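Long-range contacts in CT253 (Chlamydia trachomatis serovar L2, PDB 6UXC), which is a predicted chlamydial lipoprotein of unknown function, belonging to a family whose role has not been established: residues V20-P25 and L90-V95; P77-S82 and R121-R126. All blocks are in the same frame, centred on the assembly; numbering follows the deposited sequence. Where two conformers were deposited one is given.

Contact 1: residues V20-P25 and L90-V95; sequences VVAMLP and LPAEFV
V20 lies across the side chain of E93 at about a right angle, CG2 3.7 Å from E93 OE1, while its other branch, CG1, packs over the P91 carbonyl oxygen and A92 CA. CG1 stands anti to the backbone N (chi1 -171°), which puts CG2 beside that nitrogen, on the side where the carboxylate arrives. E93 is extended beyond CG, and its OE1 accepts the V20 N-H at 2.9 Å in an almost straight bond, the donor lying above the carboxylate plane. The V20 carbonyl is gripped twice, by F94 N at 3.1 Å nearly in line with the C=O and by E93 N at 2.8 Å from above the carbonyl plane. Parallel pairing then begins: A22 N donates to F94 O (2.9 Å), and V21 CA-H and V95 CA-H make CA-H...O contacts with F94 O and A22 O, respectively. V21 and F94 share one face of the sheet, and in one of two V21 conformers CG1 nears F94 CB. On the other face A22 CB meets A92 CB at 3.6 Å, and the branched end of L24 closes obliquely on V95 CG1, its CG at 3.7 Å. Strand 19-28 thus sits inside the mixed sheet, between 59-61, on which V21 packs, and 94-105, while 113-124 follows beyond 94-105 and brings V122 and D124 against F94; helix 41-55 packs on M23, on the face that carries V21.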
loop_
_atom_site.group_PDB
_atom_site.type_symbol
_atom_site.label_atom_id
_atom_site.label_comp_id
_atom_site.label_asym_id
_atom_site.label_seq_id
_atom_site.Cartn_x
_atom_site.Cartn_y
_atom_site.Cartn_z
ATOM N N VAL A 20 -15.694 4.075 4.769
ATOM C CA VAL A 20 -14.768 4.514 5.811
ATOM C C VAL A 20 -13.647 3.477 5.935
ATOM O O VAL A 20 -13.920 2.292 6.170
ATOM C CB VAL A 20 -15.489 4.704 7.149
ATOM C CG1 VAL A 20 -14.551 5.374 8.146
ATOM C CG2 VAL A 20 -16.757 5.544 6.939
ATOM N N VAL A 21 -12.393 3.912 5.725
ATOM C CA VAL A 21 -11.291 2.966 5.606
ATOM C C VAL A 21 -10.182 3.329 6.567
ATOM O O VAL A 21 -9.950 4.496 6.899
ATOM C CB VAL A 21 -10.717 2.878 4.166
ATOM C CG1 VAL A 21 -11.819 2.551 3.189
ATOM C CG2 VAL A 21 -10.027 4.171 3.776
ATOM N N ALA A 22 -9.504 2.284 7.042
ATOM C CA ALA A 22 -8.278 2.396 7.818
ATOM C C ALA A 22 -7.166 1.801 6.965
ATOM O O ALA A 22 -7.358 0.718 6.400
ATOM C CB ALA A 22 -8.386 1.630 9.126
ATOM N N MET A 23 -6.033 2.491 6.849
ATOM C CA MET A 23 -4.878 1.924 6.150
ATOM C C MET A 23 -3.853 1.455 7.174
ATOM O O MET A 23 -3.407 2.241 8.023
ATOM C CB MET A 23 -4.205 2.922 5.208
ATOM C CG MET A 23 -3.123 2.269 4.252
ATOM S SD MET A 23 -2.057 3.607 3.687
ATOM C CE MET A 23 -0.996 3.837 5.135
ATOM N N LEU A 24 -3.476 0.184 7.084
ATOM C CA LEU A 24 -2.363 -0.295 7.888
ATOM C C LEU A 24 -1.043 0.200 7.313
ATOM O O LEU A 24 -0.901 0.365 6.102
ATOM C CB LEU A 24 -2.335 -1.811 7.912
ATOM C CG LEU A 24 -3.643 -2.484 8.353
ATOM C CD1 LEU A 24 -3.529 -3.990 8.340
ATOM C CD2 LEU A 24 -4.074 -1.971 9.746
ATOM N N PRO A 25 -0.038 0.391 8.154
ATOM C CA PRO A 25 1.310 0.587 7.621
ATOM C C PRO A 25 1.640 -0.510 6.624
ATOM O O PRO A 25 1.350 -1.689 6.838
ATOM C CB PRO A 25 2.201 0.501 8.861
ATOM C CG PRO A 25 1.291 0.885 10.002
ATOM C CD PRO A 25 -0.054 0.343 9.636
ATOM N N LEU A 90 -11.784 0.133 14.293
ATOM C CA LEU A 90 -13.011 0.882 14.257
ATOM C C LEU A 90 -12.658 2.344 14.508
ATOM O O LEU A 90 -11.689 2.620 15.235
ATOM C CB LEU A 90 -13.955 0.381 15.321
ATOM C CG LEU A 90 -14.352 -1.101 15.158
ATOM C CD1 LEU A 90 -15.205 -1.560 16.333
ATOM C CD2 LEU A 90 -15.106 -1.328 13.834
ATOM N N PRO A 91 -13.410 3.293 13.925
ATOM C CA PRO A 91 -14.696 3.129 13.229
ATOM C C PRO A 91 -14.615 2.895 11.730
ATOM O O PRO A 91 -15.610 3.119 11.018
ATOM C CB PRO A 91 -15.381 4.471 13.490
ATOM C CG PRO A 91 -14.211 5.437 13.438
ATOM C CD PRO A 91 -13.083 4.722 14.132
ATOM N N ALA A 92 -13.462 2.451 11.252
ATOM C CA ALA A 92 -13.405 2.057 9.857
ATOM C C ALA A 92 -14.366 0.898 9.592
ATOM O O ALA A 92 -14.638 0.051 10.462
ATOM C CB ALA A 92 -11.996 1.657 9.466
ATOM N N GLU A 93 -14.886 0.883 8.371
ATOM C CA GLU A 93 -15.662 -0.232 7.834
ATOM C C GLU A 93 -14.782 -1.231 7.100
ATOM O O GLU A 93 -15.105 -2.430 7.045
ATOM C CB GLU A 93 -16.736 0.304 6.885
ATOM C CG GLU A 93 -17.714 1.260 7.526
ATOM C CD GLU A 93 -18.547 2.034 6.508
ATOM O OE1 GLU A 93 -18.049 2.439 5.421
ATOM O OE2 GLU A 93 -19.722 2.242 6.812
ATOM N N PHE A 94 -13.677 -0.754 6.513
ATOM C CA PHE A 94 -12.778 -1.542 5.697
ATOM C C PHE A 94 -11.347 -1.240 6.092
ATOM O O PHE A 94 -11.024 -0.117 6.468
ATOM C CB PHE A 94 -12.952 -1.243 4.205
ATOM C CG PHE A 94 -14.369 -1.427 3.727
ATOM C CD1 PHE A 94 -14.804 -2.672 3.312
ATOM C CD2 PHE A 94 -15.259 -0.374 3.713
ATOM C CE1 PHE A 94 -16.114 -2.852 2.867
ATOM C CE2 PHE A 94 -16.568 -0.551 3.288
ATOM C CZ PHE A 94 -16.987 -1.798 2.865
ATOM N N VAL A 95 -10.526 -2.276 6.035
ATOM C CA VAL A 95 -9.114 -2.200 6.362
ATOM C C VAL A 95 -8.335 -2.496 5.097
ATOM O O VAL A 95 -8.541 -3.544 4.457
ATOM C CB VAL A 95 -8.745 -3.206 7.464
ATOM C CG1 VAL A 95 -7.224 -3.168 7.769
ATOM C CG2 VAL A 95 -9.544 -2.951 8.692
#

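Contact 2: residues P77-S82 and R121-R126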
loop_
_atom_site.group_PDB
_atom_site.type_symbol
_atom_site.label_atom_id
_atom_site.label_comp_id
_atom_site.label_asym_id
_atom_site.label_seq_id
_atom_site.Cartn_x
_atom_site.Cartn_y
_atom_site.Cartn_z
ATOM N N PRO A 77 -0.569 -15.106 5.789
ATOM C CA PRO A 77 -1.039 -15.760 4.561
ATOM C C PRO A 77 -2.425 -16.382 4.715
ATOM O O PRO A 77 -3.284 -16.222 3.834
ATOM C CB PRO A 77 0.070 -16.791 4.275
ATOM C CG PRO A 77 1.327 -16.078 4.784
ATOM C CD PRO A 77 0.847 -15.416 6.077
ATOM N N THR A 78 -2.696 -17.026 5.843
ATOM C CA THR A 78 -4.058 -17.456 6.178
ATOM C C THR A 78 -4.500 -16.710 7.437
ATOM O O THR A 78 -4.159 -17.120 8.552
ATOM C CB THR A 78 -4.124 -18.964 6.401
ATOM O OG1 THR A 78 -3.703 -19.649 5.201
ATOM C CG2 THR A 78 -5.563 -19.399 6.771
ATOM N N PRO A 79 -5.279 -15.633 7.306
ATOM C CA PRO A 79 -5.615 -14.844 8.496
ATOM C C PRO A 79 -6.597 -15.567 9.390
ATOM O O PRO A 79 -7.445 -16.340 8.945
ATOM C CB PRO A 79 -6.242 -13.567 7.920
ATOM C CG PRO A 79 -5.871 -13.534 6.483
ATOM C CD PRO A 79 -5.652 -14.959 6.058
ATOM N N ASN A 80 -6.492 -15.283 10.679
ATOM C CA ASN A 80 -7.443 -15.772 11.665
ATOM C C ASN A 80 -7.593 -14.620 12.647
ATOM O O ASN A 80 -6.717 -14.425 13.495
ATOM C CB ASN A 80 -6.965 -17.042 12.346
ATOM C CG ASN A 80 -8.042 -17.641 13.192
ATOM O OD1 ASN A 80 -8.448 -17.045 14.184
ATOM N ND2 ASN A 80 -8.552 -18.788 12.786
ATOM N N ILE A 81 -8.665 -13.835 12.495
ATOM C CA ILE A 81 -8.832 -12.548 13.181
ATOM C C ILE A 81 -10.217 -12.548 13.827
ATOM O O ILE A 81 -11.223 -12.440 13.123
ATOM C CB ILE A 81 -8.684 -11.358 12.225
ATOM C CG1 ILE A 81 -7.343 -11.446 11.471
ATOM C CG2 ILE A 81 -8.761 -10.020 12.954
ATOM C CD1 ILE A 81 -7.164 -10.427 10.405
ATOM N N SER A 82 -10.265 -12.645 15.151
ATOM C CA SER A 82 -11.535 -12.552 15.869
ATOM C C SER A 82 -12.041 -11.118 15.826
ATOM O O SER A 82 -11.266 -10.183 15.637
ATOM C CB SER A 82 -11.356 -12.950 17.326
ATOM O OG SER A 82 -10.620 -11.918 17.992
ATOM N N ARG A 121 -4.792 -6.370 0.035
ATOM C CA ARG A 121 -5.947 -6.968 0.664
ATOM C C ARG A 121 -6.872 -5.881 1.184
ATOM O O ARG A 121 -6.418 -4.849 1.674
ATOM C CB ARG A 121 -5.539 -7.865 1.817
ATOM C CG ARG A 121 -4.925 -9.142 1.385
ATOM C CD ARG A 121 -4.346 -9.861 2.553
ATOM N NE ARG A 121 -4.032 -11.241 2.223
ATOM C CZ ARG A 121 -3.647 -12.141 3.113
ATOM N NH1 ARG A 121 -3.476 -11.779 4.377
ATOM N NH2 ARG A 121 -3.450 -13.398 2.737
ATOM N N VAL A 122 -8.175 -6.127 1.098
ATOM C CA VAL A 122 -9.157 -5.303 1.796
ATOM C C VAL A 122 -10.010 -6.231 2.638
ATOM O O VAL A 122 -10.499 -7.251 2.142
ATOM C CB VAL A 122 -10.040 -4.499 0.828
ATOM C CG1 VAL A 122 -11.028 -3.662 1.623
ATOM C CG2 VAL A 122 -9.192 -3.626 -0.044
ATOM N N PHE A 123 -10.208 -5.858 3.889
ATOM C CA PHE A 123 -11.040 -6.607 4.818
ATOM C C PHE A 123 -12.253 -5.766 5.176
ATOM O O PHE A 123 -12.127 -4.555 5.368
ATOM C CB PHE A 123 -10.306 -6.932 6.106
ATOM C CG PHE A 123 -9.150 -7.900 5.952
ATOM C CD1 PHE A 123 -7.944 -7.493 5.413
ATOM C CD2 PHE A 123 -9.310 -9.229 6.328
ATOM C CE1 PHE A 123 -6.900 -8.398 5.281
ATOM C CE2 PHE A 123 -8.285 -10.119 6.209
ATOM C CZ PHE A 123 -7.075 -9.705 5.684
ATOM N N ASP A 124 -13.404 -6.418 5.306
ATOM C CA ASP A 124 -14.633 -5.801 5.789
ATOM C C ASP A 124 -14.725 -6.085 7.278
ATOM O O ASP A 124 -14.754 -7.251 7.670
ATOM C CB ASP A 124 -15.833 -6.401 5.061
ATOM C CG ASP A 124 -17.131 -5.692 5.341
ATOM O OD1 ASP A 124 -17.247 -4.908 6.311
ATOM O OD2 ASP A 124 -18.082 -5.968 4.559
ATOM N N ILE A 125 -14.758 -5.043 8.107
ATOM C CA ILE A 125 -14.837 -5.261 9.548
ATOM C C ILE A 125 -16.157 -4.742 10.130
ATOM O O ILE A 125 -16.272 -4.514 11.346
ATOM C CB ILE A 125 -13.601 -4.687 10.273
ATOM C CG1 ILE A 125 -13.479 -3.177 10.099
ATOM C CG2 ILE A 125 -12.308 -5.376 9.775
ATOM C CD1 ILE A 125 -12.493 -2.545 11.053
ATOM N N ARG A 126 -17.189 -4.605 9.296
ATOM C CA ARG A 126 -18.502 -4.262 9.795
ATOM C C ARG A 126 -19.166 -5.453 10.480
ATOM O O ARG A 126 -18.793 -6.613 10.286
ATOM C CB ARG A 126 -19.377 -3.773 8.642
ATOM C CG ARG A 126 -18.810 -2.491 8.027
ATOM C CD ARG A 126 -19.662 -2.032 6.844
ATOM N NE ARG A 126 -19.418 -2.924 5.730
ATOM C CZ ARG A 126 -19.988 -2.833 4.539
ATOM N NH1 ARG A 126 -20.882 -1.885 4.285
ATOM N NH2 ARG A 126 -19.661 -3.709 3.603
#
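R121 reaches out to the loop 77-82 with its chain extended from CG to NE, and NH2 donates to P77 O at 3.0 Å. The oxygen lies near the guanidinium plane, at its edge, but the nitrogen stands above the carbonyl plane of P77 and the bond is bent, 141° at the hydrogen. R121 and F123 both point toward the loop, and CG anti to the carbonyl carbon (chi1 -73°) starts the extended R121 chain. P79 meets R121 tip to tip, its CG 3.6 Å from NH1, and the same CG lies at the edge of the F123 ring, 4.1 Å from CZ. I81 reaches that ring more loosely, CD1 being 4.4 Å from CE2. Further bonds fix the guanidinium: NE donates to Q135 OE1, and NH1 to the carbonyls of F74 and S76, so one arginine ties neighbouring strand 131-143 to the loop. F74 also packs edge-to-face with F123. At the end of the strand, R126 grips D124 side-on, NE to OD1 at 3.0 Å and NH2 to OD2 at 2.9 Å, a salt bridge. R126 N reaches the same OD1 from the opposite face of the carboxylate plane, closing an Asx turn as the chain leaves the sheet. An irregular, proline-rich loop is here laid over one face of a mixed beta-sheet, held by an arginine bound to main-chain carbonyls and by apolar contacts at an aromatic ring.

Contact 1 is largely buried and joins two parallel strands within the sheet, whereas contact 2 is partly exposed and lays a loop over strand 113-124. Their chemistry follows: 20-25 and 90-95 associate mainly through main-chain bonds, one carboxylate bond and apolar side chains, burying 400 Å², while 77-82 and 121-126 bury 175 Å² and rely on one long polar side chain with sparse apolar touches. The two are linked directly, since 90-95 leads into strand 94-105 and 121-126 ends strand 113-124, antiparallel neighbours in the sheet: V95 N lies 2.9 Å from F123 O and E93 O 2.8 Å from I125 N, both probable hydrogen bonds. Together they connect strand 19-28 to the loop.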